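Local coordinates for putative lipoprotein (PDB 4GIO) that is of unknown function but is a putative bacterial lipoprotein whose domain is a variant of the immunoglobulin fold, at residues Phe28-Asn33 with Ala96-Leu101; Glu41-Ser46 with Gly82-Leu87. One frame throughout, in Å; residues are numbered along the deposited sequence.

Interaction 1 of 2, residues Phe28-Asn33 with Ala96-Leu101; sequences FQKRIN and ANDFRL
Phe28 and Phe99 meet as an offset edge-to-face (T-shaped) pair: the edge of the Phe99 ring turns toward the face of Phe28, with the planes at 88° and the centroids 5.8 Å apart. The closest atoms are Phe28 CD1 and Phe99 CZ, at 3.8 Å. The Lys30 chain crosses the same ring obliquely, its CD lying 4.0 Å from Phe99 CE1 at the edge, near the ring plane. Further out, Lys30 CE sits 3.3 Å from Asp98 OD1 and close to the backbone O of Asn97. The chain bends at its last torsion (chi4 -60°), and NZ stays 4.1 Å from Asp98 OD1, opposite charges near each other but beyond a salt bridge, where any attraction would be modest. That carboxylate oxygen also takes a weak hydrogen bond from Phe99 N within its own strand. Ile32 touches more loosely, through CD1 near Ala96 O and Asn97 ND2. Phe40 stacks on the Phe99 ring, while Asn97 and Asp98 both face Leu59 in a classic beta bulge. The contact is packing between the two sheets of an immunoglobulin-like sandwich: the axes of strands 28-32 and 98-101 stay 8.8 Å apart at closest approach. Strand 25-32 is an outermost strand of the three-stranded sheet, beside 38-44, whereas 98-105 runs between 14-16 and 50-59 in the other.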
loop_
_atom_site.group_PDB
_atom_site.type_symbol
_atom_site.label_atom_id
_atom_site.label_comp_id
_atom_site.label_asym_id
_atom_site.label_seq_id
_atom_site.Cartn_x
_atom_site.Cartn_y
_atom_site.Cartn_z
ATOM N N PHE A 28 8.454 -3.847 -1.796
ATOM C CA PHE A 28 7.703 -3.649 -0.560
ATOM C C PHE A 28 8.143 -4.609 0.530
ATOM O O PHE A 28 8.767 -5.621 0.285
ATOM C CB PHE A 28 6.212 -3.713 -0.828
ATOM C CG PHE A 28 5.728 -5.034 -1.257
ATOM C CD1 PHE A 28 5.369 -5.987 -0.322
ATOM C CD2 PHE A 28 5.629 -5.334 -2.607
ATOM C CE1 PHE A 28 4.905 -7.204 -0.726
ATOM C CE2 PHE A 28 5.144 -6.548 -3.013
ATOM C CZ PHE A 28 4.792 -7.496 -2.052
ATOM N N GLN A 29 7.829 -4.266 1.752
ATOM C CA GLN A 29 8.126 -5.192 2.840
ATOM C C GLN A 29 7.151 -4.921 3.982
ATOM O O GLN A 29 6.463 -3.902 3.999
ATOM C CB GLN A 29 9.564 -4.991 3.290
ATOM C CG GLN A 29 9.803 -3.590 3.789
ATOM C CD GLN A 29 11.248 -3.287 3.912
ATOM O OE1 GLN A 29 12.088 -4.097 3.536
ATOM N NE2 GLN A 29 11.568 -2.107 4.423
ATOM N N LYS A 30 7.108 -5.829 4.921
ATOM C CA LYS A 30 6.264 -5.642 6.087
ATOM C C LYS A 30 6.944 -6.182 7.330
ATOM O O LYS A 30 7.855 -7.045 7.233
ATOM C CB LYS A 30 4.874 -6.267 5.841
ATOM C CG LYS A 30 4.841 -7.784 5.657
ATOM C CD LYS A 30 3.510 -8.216 4.959
ATOM C CE LYS A 30 3.307 -9.728 5.054
ATOM N NZ LYS A 30 4.448 -10.377 4.386
ATOM N N ARG A 31 6.444 -5.754 8.482
ATOM C CA ARG A 31 6.895 -6.332 9.761
ATOM C C ARG A 31 5.871 -6.056 10.870
ATOM O O ARG A 31 5.035 -5.131 10.771
ATOM C CB ARG A 31 8.270 -5.802 10.099
ATOM C CG ARG A 31 8.220 -4.374 10.432
ATOM C CD ARG A 31 9.616 -3.800 10.579
ATOM N NE ARG A 31 9.531 -2.929 11.727
ATOM C CZ ARG A 31 8.993 -1.726 11.681
ATOM N NH1 ARG A 31 8.563 -1.278 10.516
ATOM N NH2 ARG A 31 8.902 -0.990 12.785
ATOM N N ILE A 32 5.954 -6.816 11.943
ATOM C CA ILE A 32 5.119 -6.561 13.053
ATOM C C ILE A 32 5.949 -5.695 13.999
ATOM O O ILE A 32 7.086 -6.046 14.286
ATOM C CB ILE A 32 4.735 -7.892 13.795
ATOM C CG1 ILE A 32 4.120 -8.922 12.831
ATOM C CG2 ILE A 32 3.845 -7.630 15.025
ATOM C CD1 ILE A 32 2.953 -8.459 12.063
ATOM N N ASN A 33 5.401 -4.558 14.440
ATOM C CA ASN A 33 6.165 -3.614 15.221
ATOM C C ASN A 33 6.188 -4.092 16.690
ATOM O O ASN A 33 5.575 -5.137 17.033
ATOM C CB ASN A 33 5.661 -2.133 15.010
ATOM C CG ASN A 33 4.308 -1.830 15.662
ATOM O OD1 ASN A 33 3.783 -2.544 16.554
ATOM N ND2 ASN A 33 3.735 -0.708 15.237
ATOM N N ALA A 96 -4.251 -8.143 11.867
ATOM C CA ALA A 96 -3.646 -7.920 10.525
ATOM C C ALA A 96 -2.279 -8.612 10.429
ATOM O O ALA A 96 -1.361 -8.325 11.245
ATOM C CB ALA A 96 -3.547 -6.388 10.262
ATOM N N ASN A 97 -2.109 -9.487 9.441
ATOM C CA ASN A 97 -0.809 -10.177 9.209
ATOM C C ASN A 97 -0.308 -9.990 7.784
ATOM O O ASN A 97 0.801 -10.369 7.463
ATOM C CB ASN A 97 -0.909 -11.701 9.477
ATOM C CG ASN A 97 -1.016 -12.055 11.021
ATOM O OD1 ASN A 97 -1.513 -13.149 11.361
ATOM N ND2 ASN A 97 -0.652 -11.107 11.927
ATOM N N ASP A 98 -1.154 -9.446 6.909
ATOM C CA ASP A 98 -0.732 -9.124 5.557
ATOM C C ASP A 98 -1.619 -7.955 5.057
ATOM O O ASP A 98 -2.467 -7.441 5.800
ATOM C CB ASP A 98 -0.871 -10.387 4.696
ATOM C CG ASP A 98 -0.081 -10.289 3.337
ATOM O OD1 ASP A 98 0.678 -9.282 3.100
ATOM O OD2 ASP A 98 -0.312 -11.216 2.485
ATOM N N PHE A 99 -1.437 -7.521 3.824
ATOM C CA PHE A 99 -2.190 -6.354 3.313
ATOM C C PHE A 99 -2.343 -6.505 1.784
ATOM O O PHE A 99 -1.670 -7.299 1.169
ATOM C CB PHE A 99 -1.424 -5.048 3.622
ATOM C CG PHE A 99 -0.136 -4.871 2.771
ATOM C CD1 PHE A 99 1.043 -5.510 3.131
ATOM C CD2 PHE A 99 -0.121 -4.057 1.627
ATOM C CE1 PHE A 99 2.243 -5.371 2.398
ATOM C CE2 PHE A 99 1.099 -3.877 0.861
ATOM C CZ PHE A 99 2.268 -4.552 1.234
ATOM N N ARG A 100 -3.255 -5.745 1.223
ATOM C CA ARG A 100 -3.401 -5.608 -0.233
ATOM C C ARG A 100 -3.500 -4.118 -0.537
ATOM O O ARG A 100 -4.183 -3.399 0.157
ATOM C CB ARG A 100 -4.646 -6.302 -0.706
ATOM C CG ARG A 100 -4.761 -6.451 -2.210
ATOM C CD ARG A 100 -5.983 -7.372 -2.608
ATOM N NE ARG A 100 -5.536 -8.769 -2.439
ATOM C CZ ARG A 100 -6.088 -9.675 -1.633
ATOM N NH1 ARG A 100 -7.199 -9.416 -0.960
ATOM N NH2 ARG A 100 -5.515 -10.871 -1.542
ATOM N N LEU A 101 -2.782 -3.657 -1.561
ATOM C CA LEU A 101 -2.720 -2.251 -1.870
ATOM C C LEU A 101 -3.164 -2.034 -3.310
ATOM O O LEU A 101 -2.539 -2.558 -4.211
ATOM C CB LEU A 101 -1.308 -1.688 -1.635
ATOM C CG LEU A 101 -1.053 -0.236 -2.079
ATOM C CD1 LEU A 101 -1.908 0.780 -1.266
ATOM C CD2 LEU A 101 0.436 0.149 -1.895
#

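Interaction 2 of 2, residues Glu41-Ser46 with Gly82-Leu87; sequences EVILRS and GQEVIL
Ile43 and Ile86 both set CG1 anti to the carbonyl carbon (chi1 -62° and -56°), and their side chains lie side by side, pointing the same way; an unusual chi2 of -112° in Ile86 places its CD1 3.6 Å from Ile43 CG1. The other branch of Ile43, CG2, has Glu84 running against it, with Glu84 CD 3.6 Å away. Arg45 bends at chi3 to bring its guanidinium to Glu84. Glu84 CB lies over one face of that group, 3.7 Å from Arg45 NH1, while Gly82 O sits at the edge near its plane and takes a weak hydrogen bond from NH2. The Glu84 carboxylate stays beyond salt-bridge distance of Arg45. Beneath these side chains, backbone bonds pair the strands antiparallel. Val42 and Leu87 form a hydrogen-bonded pair, with Val42 N to Leu87 O and Leu87 N to Val42 O both 2.7 Å. Ile43 with Ile86 is the non-hydrogen-bonded pair between this one and Leu44 with Val85, where Leu44 N reaches Val85 O at 2.8 Å. Past the regular pairing, Gly82 N donates to Ser46 O at 2.8 Å, and one water accepts from Ser46 N and lies 2.7 Å from Gln83 O, bridging the two segments. A second water accepts from Glu84 N and, weakly, from Arg45 NH1. Ser46 OG hydrogen-bonds Phe48 O. Ile43 and Ile86 occupy one face of the sheet; Val42, Leu44, Val85 and Leu87 occupy the other and enter the sandwich interior, meeting Leu101 and Ile103 of strand 98-105 and Ile79 of strand 75-79. Strand 38-44 is the middle strand of its sheet, between the outermost strands 25-32 and 85-90.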
loop_
_atom_site.group_PDB
_atom_site.type_symbol
_atom_site.label_atom_id
_atom_site.label_comp_id
_atom_site.label_asym_id
_atom_site.label_seq_id
_atom_site.Cartn_x
_atom_site.Cartn_y
_atom_site.Cartn_z
ATOM N N GLU A 41 5.776 -1.012 4.072
ATOM C CA GLU A 41 6.405 0.124 3.347
ATOM C C GLU A 41 6.468 -0.241 1.900
ATOM O O GLU A 41 6.908 -1.352 1.576
ATOM C CB GLU A 41 7.844 0.377 3.790
ATOM C CG GLU A 41 7.936 1.160 5.076
ATOM C CD GLU A 41 9.405 1.331 5.617
ATOM O OE1 GLU A 41 9.551 1.785 6.804
ATOM O OE2 GLU A 41 10.385 1.031 4.863
ATOM N N VAL A 42 5.967 0.629 1.040
ATOM C CA VAL A 42 6.006 0.350 -0.394
ATOM C C VAL A 42 6.829 1.514 -0.961
ATOM O O VAL A 42 6.565 2.666 -0.639
ATOM C CB VAL A 42 4.612 0.280 -0.994
ATOM C CG1 VAL A 42 4.636 0.082 -2.567
ATOM C CG2 VAL A 42 3.764 -0.867 -0.323
ATOM N N ILE A 43 7.825 1.216 -1.790
ATOM C CA ILE A 43 8.627 2.278 -2.378
ATOM C C ILE A 43 8.148 2.419 -3.836
ATOM O O ILE A 43 8.045 1.426 -4.567
ATOM C CB ILE A 43 10.128 1.966 -2.326
ATOM C CG1 ILE A 43 10.560 1.845 -0.869
ATOM C CG2 ILE A 43 10.945 3.124 -3.062
ATOM C CD1 ILE A 43 11.952 1.319 -0.675
ATOM N N LEU A 44 7.848 3.662 -4.217
ATOM C CA LEU A 44 7.329 3.991 -5.544
ATOM C C LEU A 44 8.332 4.919 -6.241
ATOM O O LEU A 44 9.013 5.697 -5.567
ATOM C CB LEU A 44 5.973 4.693 -5.433
ATOM C CG LEU A 44 4.903 3.886 -4.641
ATOM C CD1 LEU A 44 3.693 4.699 -4.387
ATOM C CD2 LEU A 44 4.473 2.572 -5.352
ATOM N N ARG A 45 8.462 4.789 -7.558
ATOM C CA ARG A 45 9.153 5.834 -8.364
ATOM C C ARG A 45 8.768 5.873 -9.832
ATOM O O ARG A 45 8.489 4.838 -10.466
ATOM C CB ARG A 45 10.685 5.916 -8.245
ATOM C CG ARG A 45 11.407 4.695 -7.901
ATOM C CD ARG A 45 12.929 4.808 -8.374
ATOM N NE ARG A 45 13.908 5.246 -7.385
ATOM C CZ ARG A 45 14.409 6.480 -7.348
ATOM N NH1 ARG A 45 15.299 6.802 -6.447
ATOM N NH2 ARG A 45 13.997 7.384 -8.219
ATOM N N SER A 46 8.802 7.085 -10.352
ATOM C CA SER A 46 8.283 7.349 -11.664
ATOM C C SER A 46 9.160 8.386 -12.322
ATOM O O SER A 46 9.609 9.320 -11.667
ATOM C CB SER A 46 6.882 7.931 -11.507
ATOM O OG SER A 46 6.374 8.215 -12.803
ATOM N N GLY A 82 11.071 11.455 -10.674
ATOM C CA GLY A 82 12.332 10.848 -10.255
ATOM C C GLY A 82 12.789 10.871 -8.797
ATOM O O GLY A 82 13.961 10.610 -8.543
ATOM N N GLN A 83 11.889 11.200 -7.856
ATOM C CA GLN A 83 12.144 11.177 -6.394
ATOM C C GLN A 83 11.545 9.846 -5.864
ATOM O O GLN A 83 10.401 9.535 -6.149
ATOM C CB GLN A 83 11.351 12.291 -5.683
ATOM C CG GLN A 83 12.029 13.687 -5.378
ATOM C CD GLN A 83 11.176 14.533 -4.357
ATOM O OE1 GLN A 83 10.655 13.980 -3.377
ATOM N NE2 GLN A 83 11.031 15.851 -4.603
ATOM N N GLU A 84 12.297 9.096 -5.068
ATOM C CA GLU A 84 11.740 7.930 -4.364
ATOM C C GLU A 84 10.662 8.342 -3.383
ATOM O O GLU A 84 10.846 9.271 -2.650
ATOM C CB GLU A 84 12.856 7.179 -3.668
ATOM C CG GLU A 84 12.473 5.973 -2.932
ATOM C CD GLU A 84 13.701 5.290 -2.313
ATOM O OE1 GLU A 84 14.472 4.615 -3.053
ATOM O OE2 GLU A 84 13.886 5.442 -1.086
ATOM N N VAL A 85 9.501 7.678 -3.402
ATOM C CA VAL A 85 8.381 7.980 -2.461
ATOM C C VAL A 85 8.170 6.699 -1.611
ATOM O O VAL A 85 8.028 5.601 -2.165
ATOM C CB VAL A 85 7.060 8.365 -3.232
ATOM C CG1 VAL A 85 5.815 8.376 -2.314
ATOM C CG2 VAL A 85 7.185 9.748 -3.939
ATOM N N ILE A 86 8.181 6.835 -0.281
ATOM C CA ILE A 86 8.063 5.693 0.594
ATOM C C ILE A 86 6.642 5.736 1.193
ATOM O O ILE A 86 6.311 6.665 1.916
ATOM C CB ILE A 86 9.115 5.761 1.705
ATOM C CG1 ILE A 86 10.532 5.875 1.094
ATOM C CG2 ILE A 86 9.012 4.547 2.617
ATOM C CD1 ILE A 86 11.470 4.614 1.296
ATOM N N LEU A 87 5.794 4.788 0.821
ATOM C CA LEU A 87 4.417 4.747 1.365
ATOM C C LEU A 87 4.435 3.786 2.583
ATOM O O LEU A 87 4.701 2.563 2.456
ATOM C CB LEU A 87 3.395 4.309 0.276
ATOM C CG LEU A 87 1.943 4.190 0.744
ATOM C CD1 LEU A 87 1.416 5.507 1.290
ATOM C CD2 LEU A 87 1.018 3.594 -0.339
HETATM O O HOH W 1 15.214 9.524 -4.604
HETATM O O HOH W 2 9.298 9.215 -8.552
#

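How the interactions relate
Interaction 1 joins the two sheets face to face through side chains, whereas interaction 2 holds neighbouring strands of one sheet edge to edge, chiefly by backbone bonds. Their centres lie about 17 Å apart, yet they touch: Phe28 packs on Val42, Leu101 reaches the same valine, and Gln29 O and Glu41 N probably bond, linking strands 25-32 and 38-44. Both are partly buried. In 28-33 with 96-101, Phe99 is buried while Lys30 and Ile32 are exposed; in 41-46 with 82-87, aliphatic residues fill the interior face, Ile43 and Ile86 pair on the outer one near Arg45 and Glu84, and waters bridge the end of the strand pairing. Along the chain, interaction 2 is nested within the loop closed by interaction 1.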